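Local coordinates for protein probable enoyl-CoA hydratase/isomerase (Pseudomonas aeruginosa PAO1, PDB 5YLO) that probably acts on enoyl-CoA thioesters as a Delta3,Delta2-enoyl-CoA isomerase of the crotonase family, with a likely part in unsaturated fatty acid metabolism, at residues Val19-Gln24 with Gly56-Ser61; Ala105-Ser110 with Arg125-Ser130. One frame throughout, in Å; residues are numbered along the deposited sequence.

Contact 1. Residues Val19-Gln24 with Gly56-Ser61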
loop_
_atom_site.group_PDB
_atom_site.type_symbol
_atom_site.label_atom_id
_atom_site.label_comp_id
_atom_site.label_asym_id
_atom_site.label_seq_id
_atom_site.Cartn_x
_atom_site.Cartn_y
_atom_site.Cartn_z
ATOM N N VAL A 19 -1.996 30.457 -0.869
ATOM C CA VAL A 19 -0.716 30.509 -0.175
ATOM C C VAL A 19 -0.967 30.917 1.268
ATOM O O VAL A 19 -1.552 31.976 1.528
ATOM C CB VAL A 19 0.261 31.477 -0.856
ATOM C CG1 VAL A 19 1.640 31.367 -0.223
ATOM C CG2 VAL A 19 0.326 31.207 -2.352
ATOM N N LEU A 20 -0.532 30.076 2.204
ATOM C CA LEU A 20 -0.455 30.490 3.598
ATOM C C LEU A 20 0.437 31.719 3.700
ATOM O O LEU A 20 1.518 31.762 3.105
ATOM C CB LEU A 20 0.095 29.355 4.465
ATOM C CG LEU A 20 -0.859 28.283 5.002
ATOM C CD1 LEU A 20 -1.699 27.656 3.900
ATOM C CD2 LEU A 20 -0.070 27.210 5.737
ATOM N N ASN A 21 -0.016 32.731 4.438
ATOM C CA ASN A 21 0.685 34.011 4.486
ATOM C C ASN A 21 0.828 34.489 5.930
ATOM O O ASN A 21 0.280 35.514 6.334
ATOM C CB ASN A 21 -0.019 35.067 3.643
ATOM C CG ASN A 21 0.882 36.240 3.316
ATOM O OD1 ASN A 21 0.495 37.020 2.318
ATOM N ND2 ASN A 21 1.916 36.441 3.955
ATOM N N ARG A 22 1.587 33.734 6.715
ATOM C CA ARG A 22 2.110 34.197 7.999
ATOM C C ARG A 22 3.575 33.792 8.065
ATOM O O ARG A 22 3.968 32.951 8.883
ATOM C CB ARG A 22 1.308 33.632 9.172
ATOM C CG ARG A 22 -0.115 34.171 9.258
ATOM C CD ARG A 22 -0.539 34.369 10.701
ATOM N NE ARG A 22 -0.625 33.103 11.423
ATOM C CZ ARG A 22 -0.436 32.979 12.731
ATOM N NH1 ARG A 22 -0.138 34.045 13.464
ATOM N NH2 ARG A 22 -0.536 31.788 13.307
ATOM N N PRO A 23 4.416 34.377 7.207
ATOM C CA PRO A 23 5.807 33.904 7.115
ATOM C C PRO A 23 6.592 34.108 8.394
ATOM O O PRO A 23 7.519 33.336 8.668
ATOM C CB PRO A 23 6.388 34.733 5.958
ATOM C CG PRO A 23 5.209 35.380 5.284
ATOM C CD PRO A 23 4.175 35.544 6.345
ATOM N N GLN A 24 6.249 35.123 9.192
ATOM C CA GLN A 24 6.961 35.345 10.446
ATOM C C GLN A 24 6.746 34.189 11.413
ATOM O O GLN A 24 7.652 33.829 12.174
ATOM C CB GLN A 24 6.515 36.661 11.080
ATOM C CG GLN A 24 6.885 37.894 10.281
ATOM C CD GLN A 24 7.153 39.090 11.169
ATOM O OE1 GLN A 24 7.492 38.942 12.342
ATOM N NE2 GLN A 24 7.003 40.285 10.613
ATOM N N GLY A 56 0.336 26.493 -1.131
ATOM C CA GLY A 56 1.728 26.794 -0.896
ATOM C C GLY A 56 1.924 27.583 0.384
ATOM O O GLY A 56 0.982 28.110 0.974
ATOM N N GLY A 57 3.185 27.645 0.809
ATOM C CA GLY A 57 3.575 28.451 1.942
ATOM C C GLY A 57 4.338 29.694 1.507
ATOM O O GLY A 57 4.751 29.839 0.359
ATOM N N SER A 58 4.515 30.604 2.458
ATOM C CA SER A 58 5.226 31.850 2.216
ATOM C C SER A 58 6.586 31.815 2.895
ATOM O O SER A 58 6.726 31.299 4.009
ATOM C CB SER A 58 4.425 33.056 2.715
ATOM O OG SER A 58 3.403 33.405 1.799
ATOM N N GLY A 59 7.587 32.361 2.212
ATOM C CA GLY A 59 8.903 32.461 2.810
ATOM C C GLY A 59 9.628 31.130 2.816
ATOM O O GLY A 59 9.574 30.352 1.858
ATOM N N ARG A 60 10.313 30.861 3.925
ATOM C CA ARG A 60 11.215 29.720 3.991
ATOM C C ARG A 60 10.484 28.409 4.244
ATOM O O ARG A 60 10.962 27.353 3.819
ATOM C CB ARG A 60 12.259 29.956 5.083
ATOM C CG ARG A 60 13.324 28.883 5.197
ATOM C CD ARG A 60 13.916 28.872 6.596
ATOM N NE ARG A 60 14.130 30.222 7.111
ATOM C CZ ARG A 60 15.296 30.857 7.087
ATOM N NH1 ARG A 60 15.397 32.084 7.580
ATOM N NH2 ARG A 60 16.366 30.265 6.575
ATOM N N SER A 61 9.337 28.451 4.914
ATOM C CA SER A 61 8.671 27.251 5.399
ATOM C C SER A 61 7.279 27.125 4.799
ATOM O O SER A 61 6.589 28.127 4.581
ATOM C CB SER A 61 8.583 27.265 6.927
ATOM O OG SER A 61 9.875 27.356 7.500
#
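Ser58 reaches across to the end of strand 15-20 and gives its hydroxyl proton to the carbonyl of Leu20, OG to O 2.8 Å. The donor lies 17° from the plane of that carbonyl, and the torsion that sets OG beside its own backbone N, anti to the carbonyl carbon (chi1 -79°), brings it there. One residue pair earlier, Leu20 N donates to Gly56 O at 2.8 Å, and the same oxygen takes a CA-H...O contact from Val19 CA at 3.2 Å. This is the tight part: two parallel strands at their last bridge, Val19 beside Gly56 with their CA atoms 4.5 Å apart. Val19 closes it with one methyl, CG1, lying anti to the backbone N (chi1 -172°), 3.4 Å from Ser58 OG. The Leu20 side chain packs on Leu7 of strand 7-12 and Leu37 of helix 31-46.

Beyond Leu20 the chains part and the contact thins. Pro23, itself exposed, covers Ser58 from the loop side with its ring, CG to Ser58 CB 3.6 Å. Asn27 ties the two loops together, its ND2 to Ser58 O and its OD1 to Arg22 N, while the guanidinium of Arg22 leaves the contact for salt bridges with Asp30 and Asp67. Strand 15-20, helix 31-46 and strand 52-56 form a beta-alpha-beta crossover, its two strands parallel neighbours in the sheet of the crotonase fold, and the contact lies at their C-terminal ends.

Contact 2. Residues Ala105-Ser110 with Arg125-Ser130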
loop_
_atom_site.group_PDB
_atom_site.type_symbol
_atom_site.label_atom_id
_atom_site.label_comp_id
_atom_site.label_asym_id
_atom_site.label_seq_id
_atom_site.Cartn_x
_atom_site.Cartn_y
_atom_site.Cartn_z
ATOM N N ALA A 105 0.170 20.337 -3.644
ATOM C CA ALA A 105 0.814 20.962 -2.495
ATOM C C ALA A 105 2.247 21.310 -2.869
ATOM O O ALA A 105 3.043 20.420 -3.186
ATOM C CB ALA A 105 0.783 20.043 -1.275
ATOM N N ALA A 106 2.568 22.601 -2.838
ATOM C CA ALA A 106 3.910 23.090 -3.151
ATOM C C ALA A 106 4.663 23.250 -1.836
ATOM O O ALA A 106 4.592 24.288 -1.180
ATOM C CB ALA A 106 3.847 24.399 -3.926
ATOM N N VAL A 107 5.398 22.210 -1.456
ATOM C CA VAL A 107 6.136 22.208 -0.199
ATOM C C VAL A 107 7.405 23.036 -0.367
ATOM O O VAL A 107 8.483 22.500 -0.647
ATOM C CB VAL A 107 6.448 20.769 0.254
ATOM C CG1 VAL A 107 7.032 20.767 1.648
ATOM C CG2 VAL A 107 5.188 19.921 0.207
ATOM N N ASN A 108 7.276 24.354 -0.204
ATOM C CA ASN A 108 8.405 25.256 -0.401
ATOM C C ASN A 108 9.439 25.154 0.708
ATOM O O ASN A 108 10.602 25.501 0.483
ATOM C CB ASN A 108 7.897 26.692 -0.518
ATOM C CG ASN A 108 6.934 27.055 0.594
ATOM O OD1 ASN A 108 5.782 26.623 0.596
ATOM N ND2 ASN A 108 7.404 27.848 1.550
ATOM N N GLY A 109 9.048 24.685 1.879
ATOM C CA GLY A 109 9.943 24.582 3.020
ATOM C C GLY A 109 9.500 23.470 3.940
ATOM O O GLY A 109 8.825 22.528 3.515
ATOM N N SER A 110 9.872 23.579 5.213
ATOM C CA SER A 110 9.568 22.514 6.159
ATOM C C SER A 110 8.072 22.443 6.456
ATOM O O SER A 110 7.396 23.466 6.594
ATOM C CB SER A 110 10.347 22.708 7.461
ATOM O OG SER A 110 9.821 23.777 8.225
ATOM N N ARG A 125 2.195 16.207 -4.434
ATOM C CA ARG A 125 3.148 16.938 -3.608
ATOM C C ARG A 125 4.440 17.126 -4.385
ATOM O O ARG A 125 5.095 16.147 -4.753
ATOM C CB ARG A 125 3.413 16.211 -2.286
ATOM C CG ARG A 125 2.431 16.572 -1.184
ATOM C CD ARG A 125 2.410 15.523 -0.084
ATOM N NE ARG A 125 2.129 14.191 -0.612
ATOM C CZ ARG A 125 0.919 13.762 -0.953
ATOM N NH1 ARG A 125 -0.132 14.561 -0.826
ATOM N NH2 ARG A 125 0.758 12.533 -1.427
ATOM N N ILE A 126 4.790 18.381 -4.644
ATOM C CA ILE A 126 6.080 18.757 -5.209
ATOM C C ILE A 126 6.822 19.556 -4.152
ATOM O O ILE A 126 6.301 20.557 -3.646
ATOM C CB ILE A 126 5.921 19.569 -6.505
ATOM C CG1 ILE A 126 5.055 18.810 -7.509
ATOM C CG2 ILE A 126 7.288 19.878 -7.103
ATOM C CD1 ILE A 126 4.754 19.595 -8.764
ATOM N N ALA A 127 8.028 19.117 -3.813
ATOM C CA ALA A 127 8.775 19.695 -2.709
ATOM C C ALA A 127 10.076 20.307 -3.203
ATOM O O ALA A 127 10.705 19.794 -4.135
ATOM C CB ALA A 127 9.074 18.644 -1.637
ATOM N N ALA A 128 10.467 21.411 -2.573
ATOM C CA ALA A 128 11.791 21.965 -2.788
ATOM C C ALA A 128 12.832 21.131 -2.046
ATOM O O ALA A 128 12.527 20.421 -1.084
ATOM C CB ALA A 128 11.845 23.417 -2.317
ATOM N N ALA A 129 14.082 21.224 -2.507
ATOM C CA ALA A 129 15.147 20.438 -1.894
ATOM C C ALA A 129 15.366 20.824 -0.438
ATOM O O ALA A 129 15.756 19.980 0.377
ATOM C CB ALA A 129 16.444 20.596 -2.691
ATOM N N SER A 130 15.107 22.086 -0.087
ATOM C CA SER A 130 15.276 22.532 1.291
ATOM C C SER A 130 14.187 22.007 2.217
ATOM O O SER A 130 14.351 22.077 3.440
ATOM C CB SER A 130 15.297 24.059 1.349
ATOM O OG SER A 130 14.110 24.601 0.792
#
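Val107 sits at the centre of an inverse gamma turn just where its strand ends, yet its backbone still pairs through both its N and its O with strand 124-128: its N donates to Ile126 O at 2.9 Å and its O accepts from Ala128 N at 3.0 Å. The turn itself is closed by a weak bond from Asn108 N to Ala106 O. Strands 103-107 and 124-128 are adjacent parallel strands of the central sheet of the crotonase fold, their short segments inclined by 16°. A third rung, Ile126 N to Ala105 O, is the longest at 3.1 Å, and its donor stands nearly along the C=O axis.

On the face of Ala105, Val107, Arg125 and Ala127 the side chains meet in pairs. Val107 CB meets Ala127 CB at 3.9 Å, and Ala105 CB rests against the aliphatic start of Arg125, whose CG lies 3.8 Å away. The arginine then bends at chi3 (-55°) and carries its guanidinium off to backbone carbonyls: NH1 to Ala119 and Cys122, NE to Leu181. Its backbone N is bonded to Glu159 of a neighbouring subunit, which brings the trimer partner right up to the strand. On the other face, Ala106 and Ile126 lie under helix 191-204, Ile126 against Leu191 and Phe198.

Past the turn the strands separate. Ala128 CB faces Asn108 O at 3.7 Å. Ser130 hydrogen-bonds through its OG to Asp188; that OG also lies 3.6 Å from Asn108 O, a packing distance and not a hydrogen bond.

Overall arrangement
Contact 1 closes before contact 2 opens along the chain, and their centres lie 12 Å apart on one mixed sheet ordered 7-12, 15-20, 52-56, 103-107, 124-128, 184-186. Contact 1 joins the second and third strands, contact 2 the fourth and fifth, and the two meet where 52-56 lies beside 103-107. There Asn108 joins the loop after 52-56 to the turn after 103-107: its OD1 accepts from Gly57 N at 2.8 Å, and its ND2 makes weaker bonds to 56-61. With the ends of 15-20 and 124-128 added by the contacts, the C-terminal ends of four parallel strands form one continuous region of the crotonase core, contact 2 lying next to Glu159 of another subunit.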